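Local coordinates for protein fibrillarin-like rRNA/tRNA 2'-O-methyltransferase (PDB 1FBN) that probably methylates ribose 2'-hydroxyls of rRNA and tRNA with S-adenosyl-L-methionine, at sites chosen by a guide RNA in box C/D particles, at residues Asn55-Lys58 against Leu59-Ala62; Gly86-Pro89 against Ser90-Asp94. One frame throughout, in Å; residues are numbered along the deposited sequence.

Both interactions are first turns of helices, and both are buried. Interaction 1 opens helix 58-64, which follows the antiparallel sheet of the N-terminal part; interaction 2 opens helix 87-95 of the mixed, Rossmann-like sheet. The two helices meet: S57 OG and T88 OG1 lie 2.8 Å apart in a probable hydrogen bond, and L59 CD2 packs on V92 CG2 at 4.0 Å. Their capping chemistry differs. In 55-62 a serine side chain receives a backbone N-H in a weak capping bond, whereas in 86-94 the N-cap is a glycine and the side chains of S90 and, weakly, H91 reach back to T87 O, three and four residues earlier.

Interaction 1: residues Asn55-Lys58 against Leu59-Ala62; sequences NKSK and LAAA
S57 OG is gripped by several groups at once. Across the contact it receives the backbone N-H of A60 in a weak bond, long at 3.5 Å from S57 OG to A60 N yet fairly straight, with an N-H...O angle of 164°. Outside the turn it is hydrogen-bonded to T88 OG1 and, weakly, to the indole NE1 of W52. The hydroxyl swings to the position opposite its own backbone N (chi1 175°), and this places OG in line with the N-H of A60, three residues on. A serine suits such a place because its short side chain can stand in for the carbonyl that a preceding turn would have supplied.

The backbone takes over from there. S57 O accepts from A61 N at 3.0 Å, and K58 O from A62 N. This is a serine N-cap, with a long capping bond, at the head of helix 58-64, which follows the loop after strand 47-51. Beside the capping bond, S57 CB rests 3.9 Å from A60 CB. Alanine is small enough to let the first turn close against the cap and against its surroundings: A60 also touches W52, and A61 touches F216.

K58 and L59 turn outward from this turn to different neighbours. With CG opposite the carbonyl carbon (chi1 -63°), the K58 chain runs extended until it bends at its last torsion, bringing NZ to a salt bridge with D150, a predicted S-adenosyl-L-methionine-binding residue. L59 CB passes 4.0 Å from S57 OG, while the L59 side chain also touches Y148 and M222, a largely apolar setting that suits a leucine.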
ATOM      1  N   ASN A  55       6.859  -8.831  -6.910  1.00 23.20           N
ATOM      2  CA  ASN A  55       6.708  -8.640  -8.351  1.00 24.79           C
ATOM      3  C   ASN A  55       5.257  -8.296  -8.688  1.00 26.02           C
ATOM      4  O   ASN A  55       4.959  -7.828  -9.786  1.00 29.00           O
ATOM      5  CB  ASN A  55       7.107  -9.912  -9.104  1.00 25.87           C
ATOM      6  CG  ASN A  55       8.572 -10.245  -8.952  1.00 27.65           C
ATOM      7  OD1 ASN A  55       9.432  -9.578  -9.526  1.00 32.29           O
ATOM      8  ND2 ASN A  55       8.867 -11.288  -8.183  1.00 29.23           N
ATOM      9  N   LYS A  56       4.358  -8.550  -7.740  1.00 27.54           N
ATOM     10  CA  LYS A  56       2.932  -8.291  -7.916  1.00 26.50           C
ATOM     11  C   LYS A  56       2.385  -7.200  -6.992  1.00 25.05           C
ATOM     12  O   LYS A  56       1.271  -6.723  -7.188  1.00 26.39           O
ATOM     13  CB  LYS A  56       2.138  -9.590  -7.729  1.00 28.04           C
ATOM     14  CG  LYS A  56       2.018 -10.433  -8.996  1.00 35.55           C
ATOM     15  CD  LYS A  56       3.379 -10.757  -9.600  1.00 45.27           C
ATOM     16  CE  LYS A  56       3.287 -11.063 -11.097  1.00 50.35           C
ATOM     17  NZ  LYS A  56       4.635 -11.144 -11.750  1.00 50.54           N
ATOM     18  N   SER A  57       3.184  -6.790  -6.009  1.00 22.90           N
ATOM     19  CA  SER A  57       2.778  -5.766  -5.051  1.00 19.47           C
ATOM     20  C   SER A  57       3.905  -4.773  -4.770  1.00 19.52           C
ATOM     21  O   SER A  57       4.958  -5.147  -4.250  1.00 18.84           O
ATOM     22  CB  SER A  57       2.324  -6.427  -3.746  1.00 17.82           C
ATOM     23  OG  SER A  57       2.020  -5.465  -2.745  1.00 19.52           O
ATOM     24  N   LYS A  58       3.668  -3.504  -5.091  1.00 17.28           N
ATOM     25  CA  LYS A  58       4.663  -2.455  -4.878  1.00 18.99           C
ATOM     26  C   LYS A  58       5.017  -2.261  -3.398  1.00 20.50           C
ATOM     27  O   LYS A  58       6.142  -1.868  -3.070  1.00 19.51           O
ATOM     28  CB  LYS A  58       4.189  -1.129  -5.482  1.00 18.86           C
ATOM     29  CG  LYS A  58       4.012  -1.157  -6.993  1.00 19.49           C
ATOM     30  CD  LYS A  58       3.649   0.221  -7.532  1.00 22.81           C
ATOM     31  CE  LYS A  58       3.212   0.146  -8.984  1.00 24.75           C
ATOM     32  NZ  LYS A  58       1.968  -0.670  -9.126  1.00 28.58           N
ATOM     33  N   LEU A  59       4.055  -2.519  -2.511  1.00 18.24           N
ATOM     34  CA  LEU A  59       4.289  -2.386  -1.076  1.00 17.57           C
ATOM     35  C   LEU A  59       5.235  -3.503  -0.616  1.00 17.64           C
ATOM     36  O   LEU A  59       6.158  -3.258   0.168  1.00 16.91           O
ATOM     37  CB  LEU A  59       2.962  -2.426  -0.309  1.00 16.74           C
ATOM     38  CG  LEU A  59       3.031  -2.219   1.204  1.00 16.72           C
ATOM     39  CD1 LEU A  59       3.858  -0.982   1.537  1.00 17.83           C
ATOM     40  CD2 LEU A  59       1.625  -2.096   1.768  1.00 16.86           C
ATOM     41  N   ALA A  60       5.031  -4.716  -1.132  1.00 17.18           N
ATOM     42  CA  ALA A  60       5.908  -5.842  -0.800  1.00 16.67           C
ATOM     43  C   ALA A  60       7.310  -5.545  -1.336  1.00 17.36           C
ATOM     44  O   ALA A  60       8.309  -5.820  -0.674  1.00 17.88           O
ATOM     45  CB  ALA A  60       5.383  -7.131  -1.405  1.00 16.51           C
ATOM     46  N   ALA A  61       7.372  -4.967  -2.534  1.00 16.02           N
ATOM     47  CA  ALA A  61       8.637  -4.608  -3.170  1.00 15.68           C
ATOM     48  C   ALA A  61       9.405  -3.604  -2.311  1.00 16.68           C
ATOM     49  O   ALA A  61      10.620  -3.722  -2.146  1.00 15.98           O
ATOM     50  CB  ALA A  61       8.384  -4.032  -4.557  1.00 16.23           C
ATOM     51  N   ALA A  62       8.681  -2.626  -1.763  1.00 16.65           N
ATOM     52  CA  ALA A  62       9.271  -1.595  -0.917  1.00 16.81           C
ATOM     53  C   ALA A  62       9.857  -2.212   0.345  1.00 18.28           C
ATOM     54  O   ALA A  62      10.962  -1.858   0.756  1.00 18.22           O
ATOM     55  CB  ALA A  62       8.235  -0.534  -0.564  1.00 16.81           C
TER

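Interaction 2: residues Gly86-Pro89 against Ser90-Asp94; sequences GTTP and SHVAD
T87 O collects three hydrogen bonds from S90 and H91, three and four residues on, whose side chains reach back to it. The short one comes from the side chain of S90, with OG 2.7 Å from T87 O and tilted 23° from the carbonyl plane. S90 can reach it because its hydroxyl sits between its own N and carbonyl carbon (chi1 65°), folded back over the preceding turn; R50 is a second partner of that OG. The other two are weak: S90 N, and H91 ND1 at 3.4 Å from T87 O, which lies at the edge of the imidazole, near the ring plane. H91 also stacks on W52.

Ordinary helical bonds run alongside. S90 N gives to G86 O at 2.9 Å, V92 N to T88 O, and A93 N to P89 O. Proline fits the first turn, where its missing N-H costs no helical bond.

Apolar packing is lighter. T88 CG2 meets V92 CG2 at 3.9 Å, and the two branched side chains cross at an oblique angle, T88 also touching Y80 and V92 touching I78.

G86 is the N-cap, and its positive phi (114°) would jam a side chain against the preceding carbonyl, so glycine fits. T87 and T88 are predicted to bind S-adenosyl-L-methionine, and this helix start after strand 77-81, within a beta-alpha-beta unit, is the arrangement characteristic of the cofactor site in Rossmann-like methyltransferases.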
ATOM      1  N   GLY A  86      -6.908  -6.483  -6.426  1.00 28.52           N
ATOM      2  CA  GLY A  86      -7.022  -7.055  -5.095  1.00 25.52           C
ATOM      3  C   GLY A  86      -5.742  -7.495  -4.407  1.00 24.03           C
ATOM      4  O   GLY A  86      -5.761  -7.751  -3.204  1.00 22.18           O
ATOM      5  N   THR A  87      -4.634  -7.545  -5.143  1.00 24.05           N
ATOM      6  CA  THR A  87      -3.341  -7.987  -4.599  1.00 23.69           C
ATOM      7  C   THR A  87      -2.893  -7.270  -3.327  1.00 21.37           C
ATOM      8  O   THR A  87      -2.932  -7.854  -2.249  1.00 22.53           O
ATOM      9  CB  THR A  87      -2.214  -7.901  -5.657  1.00 24.41           C
ATOM     10  OG1 THR A  87      -2.575  -8.676  -6.806  1.00 29.89           O
ATOM     11  CG2 THR A  87      -0.908  -8.440  -5.098  1.00 24.19           C
ATOM     12  N   THR A  88      -2.468  -6.015  -3.447  1.00 19.65           N
ATOM     13  CA  THR A  88      -2.018  -5.271  -2.273  1.00 18.39           C
ATOM     14  C   THR A  88      -3.132  -5.090  -1.235  1.00 19.52           C
ATOM     15  O   THR A  88      -2.898  -5.287  -0.043  1.00 19.29           O
ATOM     16  CB  THR A  88      -1.374  -3.920  -2.656  1.00 17.80           C
ATOM     17  OG1 THR A  88      -0.270  -4.162  -3.537  1.00 19.95           O
ATOM     18  CG2 THR A  88      -0.861  -3.190  -1.418  1.00 13.91           C
ATOM     19  N   PRO A  89      -4.361  -4.733  -1.672  1.00 20.78           N
ATOM     20  CA  PRO A  89      -5.453  -4.560  -0.706  1.00 19.72           C
ATOM     21  C   PRO A  89      -5.704  -5.798   0.158  1.00 18.61           C
ATOM     22  O   PRO A  89      -6.025  -5.675   1.332  1.00 20.38           O
ATOM     23  CB  PRO A  89      -6.645  -4.252  -1.606  1.00 20.14           C
ATOM     24  CG  PRO A  89      -6.021  -3.450  -2.693  1.00 20.13           C
ATOM     25  CD  PRO A  89      -4.783  -4.268  -3.008  1.00 18.84           C
ATOM     26  N   SER A  90      -5.537  -6.993  -0.403  1.00 18.33           N
ATOM     27  CA  SER A  90      -5.763  -8.205   0.383  1.00 18.34           C
ATOM     28  C   SER A  90      -4.746  -8.351   1.518  1.00 18.36           C
ATOM     29  O   SER A  90      -5.105  -8.723   2.637  1.00 19.00           O
ATOM     30  CB  SER A  90      -5.769  -9.450  -0.509  1.00 16.53           C
ATOM     31  OG  SER A  90      -4.511  -9.676  -1.114  1.00 18.92           O
ATOM     32  N   HIS A  91      -3.486  -8.027   1.234  1.00 18.19           N
ATOM     33  CA  HIS A  91      -2.428  -8.119   2.237  1.00 18.09           C
ATOM     34  C   HIS A  91      -2.540  -7.025   3.287  1.00 18.15           C
ATOM     35  O   HIS A  91      -2.251  -7.256   4.460  1.00 18.54           O
ATOM     36  CB  HIS A  91      -1.046  -8.094   1.579  1.00 16.36           C
ATOM     37  CG  HIS A  91      -0.656  -9.394   0.945  1.00 16.97           C
ATOM     38  ND1 HIS A  91      -0.725  -9.615  -0.414  1.00 19.78           N
ATOM     39  CD2 HIS A  91      -0.187 -10.542   1.487  1.00 16.00           C
ATOM     40  CE1 HIS A  91      -0.312 -10.842  -0.680  1.00 14.56           C
ATOM     41  NE2 HIS A  91       0.021 -11.425   0.456  1.00 18.43           N
ATOM     42  N   VAL A  92      -2.949  -5.831   2.864  1.00 19.10           N
ATOM     43  CA  VAL A  92      -3.116  -4.715   3.792  1.00 18.73           C
ATOM     44  C   VAL A  92      -4.248  -5.054   4.768  1.00 20.22           C
ATOM     45  O   VAL A  92      -4.169  -4.725   5.952  1.00 21.75           O
ATOM     46  CB  VAL A  92      -3.426  -3.390   3.049  1.00 19.27           C
ATOM     47  CG1 VAL A  92      -3.816  -2.302   4.040  1.00 19.52           C
ATOM     48  CG2 VAL A  92      -2.209  -2.941   2.241  1.00 19.35           C
ATOM     49  N   ALA A  93      -5.273  -5.748   4.268  1.00 19.75           N
ATOM     50  CA  ALA A  93      -6.420  -6.163   5.078  1.00 20.08           C
ATOM     51  C   ALA A  93      -5.995  -7.213   6.108  1.00 21.48           C
ATOM     52  O   ALA A  93      -6.543  -7.273   7.210  1.00 22.44           O
ATOM     53  CB  ALA A  93      -7.518  -6.711   4.188  1.00 19.43           C
ATOM     54  N   ASP A  94      -5.030  -8.048   5.733  1.00 22.03           N
ATOM     55  CA  ASP A  94      -4.501  -9.069   6.634  1.00 21.35           C
ATOM     56  C   ASP A  94      -3.783  -8.389   7.792  1.00 22.27           C
ATOM     57  O   ASP A  94      -3.947  -8.777   8.945  1.00 25.79           O
ATOM     58  CB  ASP A  94      -3.500  -9.971   5.908  1.00 18.93           C
ATOM     59  CG  ASP A  94      -4.163 -10.990   5.008  1.00 19.90           C
ATOM     60  OD1 ASP A  94      -5.398 -11.164   5.077  1.00 22.45           O
ATOM     61  OD2 ASP A  94      -3.434 -11.636   4.230  1.00 20.31           O
TER